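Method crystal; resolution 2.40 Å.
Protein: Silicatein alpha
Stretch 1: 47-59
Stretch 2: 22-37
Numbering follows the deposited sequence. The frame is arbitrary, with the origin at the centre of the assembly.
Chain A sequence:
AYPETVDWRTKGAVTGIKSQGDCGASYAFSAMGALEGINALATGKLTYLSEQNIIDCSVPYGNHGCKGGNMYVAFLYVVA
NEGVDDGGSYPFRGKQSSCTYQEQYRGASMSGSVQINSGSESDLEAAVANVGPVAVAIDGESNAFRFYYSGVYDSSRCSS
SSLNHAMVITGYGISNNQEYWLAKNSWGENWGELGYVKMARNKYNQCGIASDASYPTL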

ATOM      1  N   THR A  47       4.537  -9.137  10.916  1.00 59.00           N
ATOM      2  CA  THR A  47       4.374 -10.358  10.143  1.00 58.02           C
ATOM      3  C   THR A  47       4.223 -10.003   8.684  1.00 53.78           C
ATOM      4  O   THR A  47       3.340  -9.247   8.312  1.00 48.57           O
ATOM      5  CB  THR A  47       3.113 -11.147  10.561  1.00 63.13           C
ATOM      6  OG1 THR A  47       3.006 -11.184  11.986  1.00 67.10           O
ATOM      7  CG2 THR A  47       3.180 -12.565  10.032  1.00 66.16           C
ATOM      8  N   TYR A  48       5.032 -10.629   7.836  1.00 57.75           N
ATOM      9  CA  TYR A  48       4.920 -10.417   6.398  1.00 57.04           C
ATOM     10  C   TYR A  48       3.627 -11.103   5.955  1.00 53.46           C
ATOM     11  O   TYR A  48       3.386 -12.260   6.297  1.00 51.25           O
ATOM     12  CB  TYR A  48       6.121 -11.015   5.666  1.00 58.71           C
ATOM     13  N   LEU A  49       2.798 -10.392   5.196  1.00 51.86           N
ATOM     14  CA  LEU A  49       1.498 -10.933   4.741  1.00 50.37           C
ATOM     15  C   LEU A  49       1.512 -11.208   3.231  1.00 50.87           C
ATOM     16  O   LEU A  49       2.394 -10.714   2.515  1.00 50.44           O
ATOM     17  CB  LEU A  49       0.356  -9.971   5.066  1.00 49.70           C
ATOM     18  CG  LEU A  49       0.105  -9.725   6.551  1.00 49.40           C
ATOM     19  CD1 LEU A  49      -0.976  -8.671   6.672  1.00 49.35           C
ATOM     20  CD2 LEU A  49      -0.262 -11.018   7.287  1.00 48.97           C
ATOM     21  N   SER A  50       0.542 -11.988   2.748  1.00 44.45           N
ATOM     22  CA  SER A  50       0.624 -12.508   1.389  1.00 43.51           C
ATOM     23  C   SER A  50      -0.220 -11.760   0.348  1.00 44.81           C
ATOM     24  O   SER A  50      -1.450 -11.802   0.360  1.00 41.37           O
ATOM     25  CB  SER A  50       0.258 -13.969   1.365  1.00 44.09           C
ATOM     26  OG  SER A  50       0.319 -14.418   0.027  1.00 45.50           O
ATOM     27  N   GLU A  51       0.476 -11.104  -0.573  1.00 44.74           N
ATOM     28  CA  GLU A  51      -0.138 -10.431  -1.691  1.00 45.19           C
ATOM     29  C   GLU A  51      -0.626 -11.436  -2.726  1.00 45.54           C
ATOM     30  O   GLU A  51      -1.483 -11.113  -3.550  1.00 48.31           O
ATOM     31  CB  GLU A  51       0.880  -9.529  -2.367  1.00 50.67           C
ATOM     32  CG  GLU A  51       1.395  -8.389  -1.513  1.00 57.15           C
ATOM     33  CD  GLU A  51       2.608  -8.748  -0.673  1.00 62.48           C
ATOM     34  OE1 GLU A  51       3.169  -9.846  -0.888  1.00 69.03           O
ATOM     35  OE2 GLU A  51       2.988  -7.933   0.206  1.00 66.52           O
ATOM     36  N   GLN A  52      -0.041 -12.631  -2.726  1.00 40.93           N
ATOM     37  CA  GLN A  52      -0.414 -13.663  -3.666  1.00 41.55           C
ATOM     38  C   GLN A  52      -1.819 -14.152  -3.325  1.00 45.49           C
ATOM     39  O   GLN A  52      -2.651 -14.456  -4.218  1.00 42.39           O
ATOM     40  CB  GLN A  52       0.609 -14.795  -3.556  1.00 43.43           C
ATOM     41  CG  GLN A  52       0.488 -15.885  -4.616  1.00 45.35           C
ATOM     42  CD  GLN A  52       0.495 -15.373  -6.038  1.00 46.73           C
ATOM     43  OE1 GLN A  52       1.246 -14.473  -6.388  1.00 49.26           O
ATOM     44  NE2 GLN A  52      -0.349 -15.962  -6.876  1.00 55.84           N
ATOM     45  N   ASN A  53      -2.068 -14.228  -2.014  1.00 43.84           N
ATOM     46  CA  ASN A  53      -3.379 -14.607  -1.477  1.00 46.33           C
ATOM     47  C   ASN A  53      -4.453 -13.708  -2.064  1.00 47.42           C
ATOM     48  O   ASN A  53      -5.466 -14.199  -2.546  1.00 51.95           O
ATOM     49  CB  ASN A  53      -3.354 -14.484   0.051  1.00 46.18           C
ATOM     50  CG  ASN A  53      -4.476 -15.210   0.717  1.00 44.56           C
ATOM     51  OD1 ASN A  53      -4.413 -15.487   1.905  1.00 44.49           O
ATOM     52  ND2 ASN A  53      -5.511 -15.523  -0.038  1.00 48.49           N
ATOM     53  N   ILE A  54      -4.200 -12.400  -2.042  1.00 46.12           N
ATOM     54  CA  ILE A  54      -5.143 -11.413  -2.540  1.00 50.65           C
ATOM     55  C   ILE A  54      -5.284 -11.542  -4.053  1.00 51.51           C
ATOM     56  O   ILE A  54      -6.380 -11.377  -4.603  1.00 53.57           O
ATOM     57  CB  ILE A  54      -4.701  -9.967  -2.220  1.00 49.66           C
ATOM     58  CG1 ILE A  54      -5.123  -9.545  -0.822  1.00 58.36           C
ATOM     59  CG2 ILE A  54      -5.360  -8.987  -3.160  1.00 50.30           C
ATOM     60  CD1 ILE A  54      -4.454 -10.314   0.281  1.00 62.88           C
ATOM     61  N   ILE A  55      -4.175 -11.798  -4.733  1.00 48.19           N
ATOM     62  CA  ILE A  55      -4.219 -11.913  -6.196  1.00 51.37           C
ATOM     63  C   ILE A  55      -5.033 -13.124  -6.622  1.00 46.65           C
ATOM     64  O   ILE A  55      -5.965 -12.991  -7.415  1.00 40.01           O
ATOM     65  CB  ILE A  55      -2.809 -11.951  -6.831  1.00 51.65           C
ATOM     66  CG1 ILE A  55      -2.220 -10.543  -6.820  1.00 51.15           C
ATOM     67  CG2 ILE A  55      -2.869 -12.445  -8.272  1.00 53.10           C
ATOM     68  CD1 ILE A  55      -0.709 -10.501  -6.727  1.00 55.25           C
ATOM     69  N   ASP A  56      -4.688 -14.288  -6.081  1.00 44.98           N
ATOM     70  CA  ASP A  56      -5.411 -15.501  -6.412  1.00 47.16           C
ATOM     71  C   ASP A  56      -6.899 -15.488  -6.051  1.00 48.23           C
ATOM     72  O   ASP A  56      -7.698 -16.052  -6.805  1.00 56.62           O
ATOM     73  CB  ASP A  56      -4.760 -16.718  -5.753  1.00 47.42           C
ATOM     74  CG  ASP A  56      -3.365 -16.942  -6.231  1.00 46.87           C
ATOM     75  OD1 ASP A  56      -3.008 -16.367  -7.287  1.00 44.05           O
ATOM     76  OD2 ASP A  56      -2.620 -17.680  -5.555  1.00 48.10           O
ATOM     77  N   CYS A  57      -7.284 -14.878  -4.929  1.00 45.01           N
ATOM     78  CA  CYS A  57      -8.616 -15.183  -4.334  1.00 46.10           C
ATOM     79  C   CYS A  57      -9.640 -14.057  -4.330  1.00 46.69           C
ATOM     80  O   CYS A  57     -10.785 -14.282  -3.967  1.00 50.83           O
ATOM     81  CB  CYS A  57      -8.463 -15.692  -2.900  1.00 43.53           C
ATOM     82  SG  CYS A  57      -7.128 -16.892  -2.674  1.00 52.98           S
ATOM     83  N   SER A  58      -9.257 -12.853  -4.730  1.00 46.33           N
ATOM     84  CA  SER A  58     -10.193 -11.743  -4.683  1.00 45.92           C
ATOM     85  C   SER A  58     -10.859 -11.432  -6.025  1.00 45.43           C
ATOM     86  O   SER A  58     -11.452 -10.372  -6.175  1.00 45.01           O
ATOM     87  CB  SER A  58      -9.498 -10.489  -4.128  1.00 47.22           C
ATOM     88  OG  SER A  58      -8.659  -9.884  -5.093  1.00 47.95           O
ATOM     89  N   VAL A  59     -10.792 -12.344  -6.993  1.00 49.06           N
ATOM     90  CA  VAL A  59     -11.452 -12.112  -8.302  1.00 50.34           C
ATOM     91  C   VAL A  59     -12.965 -11.936  -8.158  1.00 51.28           C
ATOM     92  O   VAL A  59     -13.538 -11.069  -8.817  1.00 55.57           O
ATOM     93  CB  VAL A  59     -11.122 -13.202  -9.356  1.00 47.36           C
ATOM     94  CG1 VAL A  59     -12.007 -13.072 -10.586  1.00 48.87           C
ATOM     95  CG2 VAL A  59      -9.679 -13.062  -9.781  1.00 49.07           C
TER
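Stretch 2 (22-37) DCGASYAFSAMGALEG

Stretch 2 begins as a loop and becomes a helix at Ser-26. The helix runs through Gly-37 and continues later in the chain. Ala-25 holds its N-cap position, and its carbonyl O accepts from Phe-29 N at 3.3 Å. Stretch 1 comes in as an extended segment, Thr-47 to Ser-50, and then turns into a short helix that ends at Cys-57. Ser-50 caps this helix. Its OG accepts from Asn-53 N at 3.1 Å and, weakly, from Gln-52 N at 3.3 Å.

The two helices run in broadly opposing directions. Their N-to-C directions make an angle of 132°, and their axes approach to 8.8 Å. The extended segment also runs against the helix of stretch 2, so the register falls as stretch 1 advances. Thr-47 CA lies 6.4 Å from Glu-36 CA, Leu-49 CA 6.3 Å from Met-32 CA, and Glu-51 CA 5.4 Å from Ala-28 CA. The small side chain of Ala-28 lies at this last close pairing. The two stretches together bury 674 Å².

One direct hydrogen bond crosses between them. Leu-49 N donates to Glu-36 OE2 at 2.9 Å, with a nearly straight N-H...acceptor angle of 173°. It ties the backbone of the extended segment to a side chain of the helix. The chain of Glu-36 also packs along this segment, with its CG 3.5 Å from Thr-47 O. Water 2 adds a second link here. It donates to Glu-36 O at 2.4 Å, a very short distance, and accepts from Thr-47 N at 2.9 Å.

The CA-to-CB bond of Leu-49 points toward stretch 2. Its CD1 meets Leu-35 CD1 at 3.5 Å, and its CB lies 4.1 Å from Met-32 SD. Met-32 also meets the helix of stretch 1, where Ile-54 CD1 lies 3.3 Å from Met-32 SD.

Glu-51 fits as a knob among Ala-28, Phe-29, Met-32 and Glu-36. Its CG lies over one face of the Phe-29 ring, 3.7 Å from the centroid, in a CH-pi contact. The aliphatic part of the side chain thus packs on the ring. Farther out, Glu-51 OE2 and Glu-36 OE2 are 4.1 Å apart, a close approach of like charges. Each of these oxygens also has a hydrogen bond elsewhere in the structure.

Ile-54 and Ile-55 cover the beginning of the stretch 2 helix and the loop before it. Ile-54 CG2 packs on Ala-28 CB at 3.7 Å and on Tyr-27 CE2 at 3.8 Å. The CA-to-CB bond of Ile-55 points sideways, but the end of its side chain comes nearer. Its CD1 reaches Ala-25 CB at 3.4 Å and Cys-23 SG at 4.1 Å.

Ser-58 OG donates to Ile-54 O at 2.8 Å as the helix ends. Water 1 joins this end to Tyr-27. It is hydrogen-bonded to Ile-55 O at 2.9 Å, Ser-58 OG at 2.7 Å and Tyr-27 OH at 3.1 Å.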

ATOM      1  N   ASP A  22       6.442  -8.623 -13.219  1.00 56.70           N
ATOM      2  CA  ASP A  22       5.642  -8.252 -14.357  1.00 59.45           C
ATOM      3  C   ASP A  22       4.127  -8.338 -14.079  1.00 63.57           C
ATOM      4  O   ASP A  22       3.323  -8.221 -15.006  1.00 72.80           O
ATOM      5  CB  ASP A  22       5.999  -9.150 -15.538  1.00 63.45           C
ATOM      6  CG  ASP A  22       5.477  -8.606 -16.856  1.00 72.45           C
ATOM      7  OD1 ASP A  22       5.439  -7.362 -16.988  1.00 79.44           O
ATOM      8  OD2 ASP A  22       5.092  -9.397 -17.760  1.00 73.26           O
ATOM      9  N   CYS A  23       3.734  -8.520 -12.820  1.00 62.21           N
ATOM     10  CA  CYS A  23       2.313  -8.617 -12.434  1.00 64.74           C
ATOM     11  C   CYS A  23       1.774  -7.265 -11.941  1.00 62.43           C
ATOM     12  O   CYS A  23       2.353  -6.655 -11.049  1.00 69.80           O
ATOM     13  CB  CYS A  23       2.150  -9.705 -11.362  1.00 67.04           C
ATOM     14  SG  CYS A  23       0.558  -9.770 -10.511  1.00 74.20           S
ATOM     15  N   GLY A  24       0.662  -6.805 -12.519  1.00 57.11           N
ATOM     16  CA  GLY A  24       0.140  -5.457 -12.274  1.00 54.09           C
ATOM     17  C   GLY A  24      -0.737  -5.362 -11.039  1.00 54.39           C
ATOM     18  O   GLY A  24      -1.876  -4.922 -11.128  1.00 61.87           O
ATOM     19  N   ALA A  25      -0.180  -5.737  -9.889  1.00 51.56           N
ATOM     20  CA  ALA A  25      -0.918  -5.939  -8.638  1.00 50.69           C
ATOM     21  C   ALA A  25      -0.504  -4.987  -7.507  1.00 49.86           C
ATOM     22  O   ALA A  25      -0.451  -5.389  -6.343  1.00 55.94           O
ATOM     23  CB  ALA A  25      -0.705  -7.374  -8.165  1.00 50.82           C
ATOM     24  N   SER A  26      -0.211  -3.736  -7.816  1.00 45.57           N
ATOM     25  CA  SER A  26       0.089  -2.774  -6.751  1.00 46.29           C
ATOM     26  C   SER A  26      -1.045  -2.669  -5.731  1.00 39.98           C
ATOM     27  O   SER A  26      -0.800  -2.612  -4.523  1.00 35.35           O
ATOM     28  CB  SER A  26       0.435  -1.380  -7.309  1.00 47.19           C
ATOM     29  OG  SER A  26      -0.525  -0.922  -8.237  1.00 46.90           O
ATOM     30  N   TYR A  27      -2.280  -2.698  -6.198  1.00 41.50           N
ATOM     31  CA  TYR A  27      -3.418  -2.722  -5.260  1.00 42.58           C
ATOM     32  C   TYR A  27      -3.158  -3.684  -4.093  1.00 38.54           C
ATOM     33  O   TYR A  27      -3.329  -3.308  -2.933  1.00 42.29           O
ATOM     34  CB  TYR A  27      -4.748  -3.016  -5.963  1.00 43.47           C
ATOM     35  CG  TYR A  27      -4.924  -4.429  -6.467  1.00 46.47           C
ATOM     36  CD1 TYR A  27      -4.477  -4.799  -7.726  1.00 47.23           C
ATOM     37  CD2 TYR A  27      -5.586  -5.392  -5.699  1.00 46.84           C
ATOM     38  CE1 TYR A  27      -4.657  -6.091  -8.193  1.00 47.93           C
ATOM     39  CE2 TYR A  27      -5.752  -6.682  -6.152  1.00 46.59           C
ATOM     40  CZ  TYR A  27      -5.290  -7.027  -7.404  1.00 45.00           C
ATOM     41  OH  TYR A  27      -5.458  -8.307  -7.873  1.00 47.24           O
ATOM     42  N   ALA A  28      -2.677  -4.881  -4.396  1.00 36.01           N
ATOM     43  CA  ALA A  28      -2.470  -5.909  -3.380  1.00 36.89           C
ATOM     44  C   ALA A  28      -1.339  -5.591  -2.477  1.00 38.77           C
ATOM     45  O   ALA A  28      -1.423  -5.850  -1.287  1.00 44.16           O
ATOM     46  CB  ALA A  28      -2.173  -7.257  -4.037  1.00 37.90           C
ATOM     47  N   PHE A  29      -0.236  -5.116  -3.062  1.00 39.23           N
ATOM     48  CA  PHE A  29       0.966  -4.861  -2.297  1.00 36.61           C
ATOM     49  C   PHE A  29       0.667  -3.693  -1.415  1.00 36.17           C
ATOM     50  O   PHE A  29       1.005  -3.705  -0.259  1.00 35.20           O
ATOM     51  CB  PHE A  29       2.169  -4.586  -3.196  1.00 37.44           C
ATOM     52  CG  PHE A  29       2.830  -5.838  -3.735  1.00 36.62           C
ATOM     53  CD1 PHE A  29       2.404  -6.405  -4.916  1.00 36.31           C
ATOM     54  CD2 PHE A  29       3.860  -6.437  -3.051  1.00 36.06           C
ATOM     55  CE1 PHE A  29       2.999  -7.537  -5.419  1.00 35.96           C
ATOM     56  CE2 PHE A  29       4.450  -7.586  -3.528  1.00 38.46           C
ATOM     57  CZ  PHE A  29       4.021  -8.137  -4.726  1.00 37.29           C
ATOM     58  N   SER A  30       0.013  -2.689  -1.972  1.00 36.31           N
ATOM     59  CA  SER A  30      -0.382  -1.516  -1.204  1.00 39.34           C
ATOM     60  C   SER A  30      -1.361  -1.833  -0.040  1.00 45.54           C
ATOM     61  O   SER A  30      -1.223  -1.276   1.061  1.00 47.68           O
ATOM     62  CB  SER A  30      -1.036  -0.510  -2.134  1.00 38.97           C
ATOM     63  OG  SER A  30      -1.633   0.516  -1.377  1.00 47.61           O
ATOM     64  N   ALA A  31      -2.340  -2.712  -0.287  1.00 40.26           N
ATOM     65  CA  ALA A  31      -3.312  -3.087   0.736  1.00 42.37           C
ATOM     66  C   ALA A  31      -2.713  -3.885   1.896  1.00 44.08           C
ATOM     67  O   ALA A  31      -3.012  -3.587   3.063  1.00 40.08           O
ATOM     68  CB  ALA A  31      -4.460  -3.856   0.113  1.00 42.84           C
ATOM     69  N   MET A  32      -1.863  -4.868   1.562  1.00 45.82           N
ATOM     70  CA  MET A  32      -1.162  -5.717   2.536  1.00 44.36           C
ATOM     71  C   MET A  32      -0.182  -4.955   3.386  1.00 45.47           C
ATOM     72  O   MET A  32      -0.026  -5.244   4.574  1.00 50.81           O
ATOM     73  CB  MET A  32      -0.413  -6.836   1.812  1.00 49.20           C
ATOM     74  CG  MET A  32      -1.338  -7.854   1.168  1.00 55.31           C
ATOM     75  SD  MET A  32      -2.453  -8.669   2.359  1.00 71.31           S
ATOM     76  CE  MET A  32      -3.853  -7.546   2.421  1.00 66.16           C
ATOM     77  N   GLY A  33       0.485  -3.989   2.761  1.00 42.07           N
ATOM     78  CA  GLY A  33       1.379  -3.086   3.431  1.00 38.95           C
ATOM     79  C   GLY A  33       0.721  -2.322   4.563  1.00 44.50           C
ATOM     80  O   GLY A  33       1.233  -2.334   5.694  1.00 47.17           O
ATOM     81  N   ALA A  34      -0.405  -1.658   4.292  1.00 44.27           N
ATOM     82  CA  ALA A  34      -1.152  -1.031   5.381  1.00 44.97           C
ATOM     83  C   ALA A  34      -1.545  -2.055   6.452  1.00 45.95           C
ATOM     84  O   ALA A  34      -1.307  -1.840   7.630  1.00 48.67           O
ATOM     85  CB  ALA A  34      -2.360  -0.259   4.873  1.00 44.43           C
ATOM     86  N   LEU A  35      -2.081  -3.193   6.054  1.00 49.83           N
ATOM     87  CA  LEU A  35      -2.499  -4.232   7.034  1.00 48.78           C
ATOM     88  C   LEU A  35      -1.332  -4.733   7.914  1.00 50.25           C
ATOM     89  O   LEU A  35      -1.533  -5.068   9.084  1.00 47.56           O
ATOM     90  CB  LEU A  35      -3.056  -5.453   6.304  1.00 47.45           C
ATOM     91  CG  LEU A  35      -4.295  -6.179   6.809  1.00 50.26           C
ATOM     92  CD1 LEU A  35      -4.290  -7.571   6.183  1.00 50.76           C
ATOM     93  CD2 LEU A  35      -4.438  -6.286   8.327  1.00 49.10           C
ATOM     94  N   GLU A  36      -0.139  -4.851   7.315  1.00 48.66           N
ATOM     95  CA  GLU A  36       1.035  -5.369   8.013  1.00 46.81           C
ATOM     96  C   GLU A  36       1.396  -4.411   9.108  1.00 45.33           C
ATOM     97  O   GLU A  36       1.830  -4.817  10.188  1.00 40.60           O
ATOM     98  CB  GLU A  36       2.234  -5.501   7.074  1.00 50.46           C
ATOM     99  CG  GLU A  36       2.188  -6.715   6.167  1.00 55.98           C
ATOM    100  CD  GLU A  36       3.197  -6.664   5.023  1.00 60.58           C
ATOM    101  OE1 GLU A  36       3.853  -5.618   4.812  1.00 62.29           O
ATOM    102  OE2 GLU A  36       3.341  -7.693   4.324  1.00 64.13           O
ATOM    103  N   GLY A  37       1.220  -3.128   8.809  1.00 45.58           N
ATOM    104  CA  GLY A  37       1.566  -2.065   9.727  1.00 46.50           C
ATOM    105  C   GLY A  37       0.652  -2.058  10.907  1.00 45.66           C
ATOM    106  O   GLY A  37       1.080  -2.245  12.030  1.00 49.33           O
TER
HETATM  107  O   HOH W   1      -7.573 -10.594  -7.449  1.00 44.81           O
HETATM  108  O   HOH W   2       2.427  -7.139  10.418  1.00 48.46           O